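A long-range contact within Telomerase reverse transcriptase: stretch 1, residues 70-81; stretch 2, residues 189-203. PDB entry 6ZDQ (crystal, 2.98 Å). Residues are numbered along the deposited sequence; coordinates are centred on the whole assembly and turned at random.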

# COMPACT_ATOMS: atom_id res chain seq x y z
N VAL A 70 -12.82 9.55 16.21
CA VAL A 70 -11.66 10.39 15.93
C VAL A 70 -11.43 10.62 14.44
O VAL A 70 -10.66 11.51 14.08
N VAL A 71 -12.07 9.84 13.57
CA VAL A 71 -11.92 10.04 12.13
C VAL A 71 -12.97 10.97 11.55
O VAL A 71 -12.90 11.30 10.36
N SER A 72 -13.96 11.39 12.35
CA SER A 72 -14.98 12.30 11.85
C SER A 72 -14.44 13.71 11.63
O SER A 72 -15.07 14.49 10.91
N ASN A 73 -13.30 14.05 12.23
CA ASN A 73 -12.75 15.40 12.11
C ASN A 73 -12.32 15.74 10.69
O ASN A 73 -12.26 16.92 10.35
N LYS A 74 -12.00 14.73 9.87
CA LYS A 74 -11.51 14.99 8.52
C LYS A 74 -12.54 15.76 7.71
O LYS A 74 -13.75 15.56 7.84
N THR A 75 -12.05 16.67 6.87
CA THR A 75 -12.89 17.44 5.97
C THR A 75 -12.92 16.77 4.60
O THR A 75 -11.88 16.34 4.08
N GLU A 76 -14.12 16.68 4.01
CA GLU A 76 -14.29 16.00 2.74
C GLU A 76 -13.43 16.64 1.66
O GLU A 76 -13.24 17.86 1.63
N ILE A 77 -12.90 15.79 0.77
CA ILE A 77 -11.99 16.26 -0.27
C ILE A 77 -12.69 17.29 -1.16
O ILE A 77 -12.08 18.28 -1.58
N SER A 78 -13.97 17.07 -1.45
CA SER A 78 -14.73 18.02 -2.28
C SER A 78 -14.65 19.43 -1.71
O SER A 78 -14.40 20.39 -2.45
N GLN A 79 -14.85 19.57 -0.40
CA GLN A 79 -14.75 20.89 0.22
C GLN A 79 -13.31 21.38 0.28
O GLN A 79 -13.06 22.59 0.18
N VAL A 80 -12.35 20.46 0.44
CA VAL A 80 -10.94 20.84 0.41
C VAL A 80 -10.56 21.42 -0.95
O VAL A 80 -9.85 22.42 -1.03
N ILE A 81 -11.03 20.78 -2.02
CA ILE A 81 -10.72 21.25 -3.37
C ILE A 81 -11.25 22.67 -3.57
O ILE A 81 -10.58 23.51 -4.18
N LEU A 189 -7.38 3.38 -1.50
CA LEU A 189 -6.17 4.19 -1.34
C LEU A 189 -6.48 5.68 -1.29
O LEU A 189 -5.70 6.50 -1.79
N GLU A 190 -7.62 6.05 -0.71
CA GLU A 190 -7.97 7.45 -0.56
C GLU A 190 -7.26 8.05 0.65
O GLU A 190 -6.98 7.37 1.64
N LEU A 191 -6.96 9.34 0.56
CA LEU A 191 -6.29 10.06 1.63
C LEU A 191 -7.31 10.72 2.57
O LEU A 191 -8.46 10.97 2.20
N ASN A 192 -6.87 10.98 3.79
CA ASN A 192 -7.67 11.68 4.79
C ASN A 192 -7.05 13.04 5.07
O ASN A 192 -5.85 13.13 5.35
N TYR A 193 -7.87 14.08 5.00
CA TYR A 193 -7.43 15.46 5.21
C TYR A 193 -7.97 15.93 6.56
O TYR A 193 -9.09 16.43 6.65
N PHE A 194 -7.17 15.77 7.60
CA PHE A 194 -7.55 16.23 8.93
C PHE A 194 -7.10 17.68 9.12
O PHE A 194 -5.95 18.00 8.84
N PRO A 195 -7.99 18.56 9.57
CA PRO A 195 -7.59 19.95 9.82
C PRO A 195 -6.41 20.02 10.79
O PRO A 195 -6.36 19.29 11.78
N GLN A 196 -5.48 20.92 10.49
CA GLN A 196 -4.21 20.96 11.22
C GLN A 196 -4.42 21.23 12.70
O GLN A 196 -3.80 20.58 13.55
N TYR A 197 -5.28 22.20 13.04
CA TYR A 197 -5.52 22.50 14.45
C TYR A 197 -6.22 21.34 15.15
O TYR A 197 -5.96 21.09 16.33
N LEU A 198 -7.10 20.62 14.45
CA LEU A 198 -7.76 19.46 15.05
C LEU A 198 -6.78 18.30 15.23
O LEU A 198 -6.86 17.57 16.22
N TRP A 199 -5.86 18.12 14.27
CA TRP A 199 -4.95 16.98 14.32
C TRP A 199 -4.05 17.03 15.55
O TRP A 199 -3.81 16.00 16.19
N LYS A 200 -3.52 18.21 15.88
CA LYS A 200 -2.63 18.32 17.04
C LYS A 200 -3.33 17.90 18.33
O LYS A 200 -2.70 17.31 19.22
N GLU A 201 -4.63 18.18 18.44
CA GLU A 201 -5.39 17.72 19.61
C GLU A 201 -5.55 16.20 19.59
O GLU A 201 -5.37 15.53 20.62
N LEU A 202 -5.89 15.64 18.43
CA LEU A 202 -6.02 14.18 18.31
C LEU A 202 -4.69 13.49 18.55
O LEU A 202 -4.62 12.47 19.25
N TYR A 203 -3.61 14.02 17.96
CA TYR A 203 -2.29 13.42 18.14
C TYR A 203 -1.87 13.43 19.60
O TYR A 203 -1.48 12.39 20.15

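Packing of residues 70-81 against residues 189-203 in telomerase reverse transcriptase, a contact between segments more than 110 residues apart in sequence that buries 669 Å² in total. The CA traces come closest where Lys74 passes Phe194, with the two CA atoms 4.2 Å apart; beyond this point the helix 77-81 runs at 64° to the strand 191-195.

The carbonyl of Tyr193 is the polar anchor of the contact. Thr75 N donates to Tyr193 O at 3.0 Å with a nearly straight geometry (159°). The Thr75 side chain (p rotamer) adds a weak bond from OG1 to the same Tyr193 O at 3.4 Å, and Lys74 CA makes a CA-H...O contact with Tyr193 O, also at 3.4 Å. One oxygen thus gathers three approaches from two consecutive residues.

Two aromatic rings of the strand pack against the first stretch. Phe194 (chi1 m) starts sideways, but its ring end comes nearer to the first stretch. Lys74, with chi1 p, lays its CB over one ring face, 4.0 Å from the centroid of Phe194 and 18° off the normal, a CH-pi contact. At the ring edge lie Asn73 CB, 4.1 Å from Phe194 CD1, and Val71 CA, 3.8 Å from Phe194 CE1. Tyr193 (chi1 m), which has the largest covered area of the contact, meets the start of the helix: Ile77 CG1 lies 3.7 Å from Tyr193 CE1, and Val80 CG2 (chi1 t) lies 4.2 Å from Tyr193 CB.

Aliphatic contacts extend the packing to helix 196-203. Asn73 (chi1 m) points toward the second stretch and uses its carbon as well as its amide, with Asn73 CB 3.8 Å from Leu198 CD1 and Asn73 ND2 3.5 Å from Leu202 CD1. Both leucines are m,t rotamers pointing toward the first stretch, one helical turn apart. Val70 CB packs 4.0 Å from Leu202 CD2. Pro195, at the N-cap position of helix 196-203, presses its CD to 3.2 Å from Asn73 O and its CG to 3.7 Å from Thr75 CG2.

Other polar groups are paired within stretch 1. Asn73 ND2 donates to Val70 O at 2.9 Å, tying the beta turn from Val71 to Lys74 to the residue before it; both amide atoms of Asn73 also have partners elsewhere in the structure. The end of Lys74 leads away from the second stretch, and its NZ forms a salt bridge with Glu76 OE1 at 3.0 Å. No salt bridge crosses the interface: Glu190, extended with chi1 and chi2 both t, brings OE2 to 3.3 Å from the apolar Ile77 CD1.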

# COMPACT_ATOMS: atom_id res chain seq x y z
CB VAL A 70 -10.39 9.79 16.56
CG1 VAL A 70 -10.53 9.72 18.07
CG2 VAL A 70 -10.11 8.41 15.98
CB VAL A 71 -11.95 8.71 11.36
CG1 VAL A 71 -11.09 7.67 12.07
CG2 VAL A 71 -13.38 8.22 11.19
CB SER A 72 -16.16 12.34 12.82
OG SER A 72 -16.74 11.05 12.96
CB ASN A 73 -11.57 15.56 13.07
CG ASN A 73 -11.94 15.31 14.52
OD1 ASN A 73 -12.34 16.23 15.24
ND2 ASN A 73 -11.83 14.06 14.95
CB LYS A 74 -11.17 13.67 7.83
CG LYS A 74 -12.35 12.73 7.65
CD LYS A 74 -11.92 11.42 7.02
CE LYS A 74 -12.40 11.31 5.58
NZ LYS A 74 -13.89 11.22 5.50
CB THR A 75 -12.39 18.88 5.84
OG1 THR A 75 -11.03 18.88 5.41
CG2 THR A 75 -12.50 19.60 7.17
CB GLU A 76 -15.76 16.01 2.32
CG GLU A 76 -16.67 15.18 3.22
CD GLU A 76 -16.29 13.71 3.24
OE1 GLU A 76 -15.42 13.33 4.05
OE2 GLU A 76 -16.87 12.94 2.45
CB ILE A 77 -11.46 15.08 -1.10
CG1 ILE A 77 -10.74 14.07 -0.19
CG2 ILE A 77 -10.51 15.56 -2.18
CD1 ILE A 77 -11.62 12.92 0.29
CB SER A 78 -16.18 17.56 -2.39
OG SER A 78 -16.79 17.49 -1.11
CB GLN A 79 -15.36 20.84 1.62
CG GLN A 79 -15.43 22.19 2.32
CD GLN A 79 -16.17 22.12 3.64
OE1 GLN A 79 -15.65 22.50 4.68
NE2 GLN A 79 -17.41 21.63 3.59
CB VAL A 80 -10.06 19.63 0.77
CG1 VAL A 80 -8.59 19.96 0.57
CG2 VAL A 80 -10.32 19.19 2.20
CB ILE A 81 -11.29 20.28 -4.42
CG1 ILE A 81 -10.53 18.95 -4.36
CG2 ILE A 81 -11.22 20.88 -5.82
CD1 ILE A 81 -11.05 17.90 -5.32
CB LEU A 189 -5.17 3.87 -2.44
CG LEU A 189 -5.43 4.19 -3.92
CD1 LEU A 189 -4.13 4.04 -4.70
CD2 LEU A 189 -6.52 3.31 -4.53
CB GLU A 190 -9.49 7.61 -0.41
CG GLU A 190 -10.00 9.02 -0.63
CD GLU A 190 -11.50 9.13 -0.45
OE1 GLU A 190 -12.07 8.33 0.33
OE2 GLU A 190 -12.12 10.01 -1.09
CB LEU A 191 -5.35 11.12 1.06
CG LEU A 191 -4.12 10.62 0.30
CD1 LEU A 191 -3.31 11.78 -0.25
CD2 LEU A 191 -3.27 9.74 1.19
CB ASN A 192 -7.76 10.87 6.09
CG ASN A 192 -8.68 9.67 5.96
OD1 ASN A 192 -9.51 9.60 5.05
ND2 ASN A 192 -8.56 8.73 6.89
CB TYR A 193 -7.89 16.36 4.07
CG TYR A 193 -7.25 16.03 2.74
CD1 TYR A 193 -7.79 15.05 1.91
CD2 TYR A 193 -6.12 16.70 2.30
CE1 TYR A 193 -7.21 14.74 0.69
CE2 TYR A 193 -5.53 16.40 1.09
CZ TYR A 193 -6.08 15.42 0.29
OH TYR A 193 -5.50 15.12 -0.93
CB PHE A 194 -6.92 15.35 10.01
CG PHE A 194 -7.52 13.98 10.10
CD1 PHE A 194 -8.67 13.77 10.84
CD2 PHE A 194 -6.94 12.91 9.44
CE1 PHE A 194 -9.23 12.51 10.92
CE2 PHE A 194 -7.50 11.65 9.52
CZ PHE A 194 -8.65 11.45 10.26
CB PRO A 195 -8.85 20.58 10.42
CG PRO A 195 -9.97 19.77 9.85
CD PRO A 195 -9.44 18.36 9.78
CB GLN A 196 -3.28 22.00 10.60
CG GLN A 196 -1.81 21.79 10.93
CD GLN A 196 -1.25 20.54 10.29
OE1 GLN A 196 -0.68 19.68 10.97
NE2 GLN A 196 -1.39 20.42 8.97
CB TYR A 197 -6.34 23.79 14.59
CG TYR A 197 -7.79 23.66 14.20
CD1 TYR A 197 -8.18 23.64 12.87
CD2 TYR A 197 -8.78 23.57 15.17
CE1 TYR A 197 -9.51 23.53 12.51
CE2 TYR A 197 -10.11 23.45 14.83
CZ TYR A 197 -10.48 23.43 13.50
OH TYR A 197 -11.80 23.32 13.15
CB LEU A 198 -8.94 19.03 14.19
CG LEU A 198 -10.19 19.91 14.22
CD1 LEU A 198 -11.27 19.36 13.31
CD2 LEU A 198 -10.70 20.05 15.65
CB TRP A 199 -4.11 16.92 13.05
CG TRP A 199 -3.01 15.89 13.11
CD1 TRP A 199 -1.70 16.11 13.41
CD2 TRP A 199 -3.15 14.48 12.90
NE1 TRP A 199 -1.00 14.92 13.38
CE2 TRP A 199 -1.87 13.91 13.07
CE3 TRP A 199 -4.22 13.64 12.57
CZ2 TRP A 199 -1.64 12.54 12.93
CZ3 TRP A 199 -3.99 12.29 12.43
CH2 TRP A 199 -2.70 11.75 12.61
CB LYS A 200 -2.11 19.75 17.16
CG LYS A 200 -1.12 20.14 16.07
CD LYS A 200 -0.67 21.58 16.21
CE LYS A 200 0.41 21.93 15.20
NZ LYS A 200 -0.04 21.68 13.80
CB GLU A 201 -6.75 18.40 19.66
CG GLU A 201 -6.73 19.81 20.21
CD GLU A 201 -8.12 20.41 20.35
OE1 GLU A 201 -8.80 20.58 19.32
OE2 GLU A 201 -8.53 20.70 21.49
CB LEU A 202 -6.58 13.82 16.94
CG LEU A 202 -8.04 14.18 16.67
CD1 LEU A 202 -8.38 13.98 15.21
CD2 LEU A 202 -8.96 13.36 17.56
CB TYR A 203 -1.27 14.17 17.28
CG TYR A 203 0.13 13.57 17.28
CD1 TYR A 203 0.48 12.59 16.36
CD2 TYR A 203 1.08 14.00 18.19
CE1 TYR A 203 1.75 12.05 16.35
CE2 TYR A 203 2.36 13.45 18.19
CZ TYR A 203 2.68 12.48 17.27
OH TYR A 203 3.95 11.94 17.27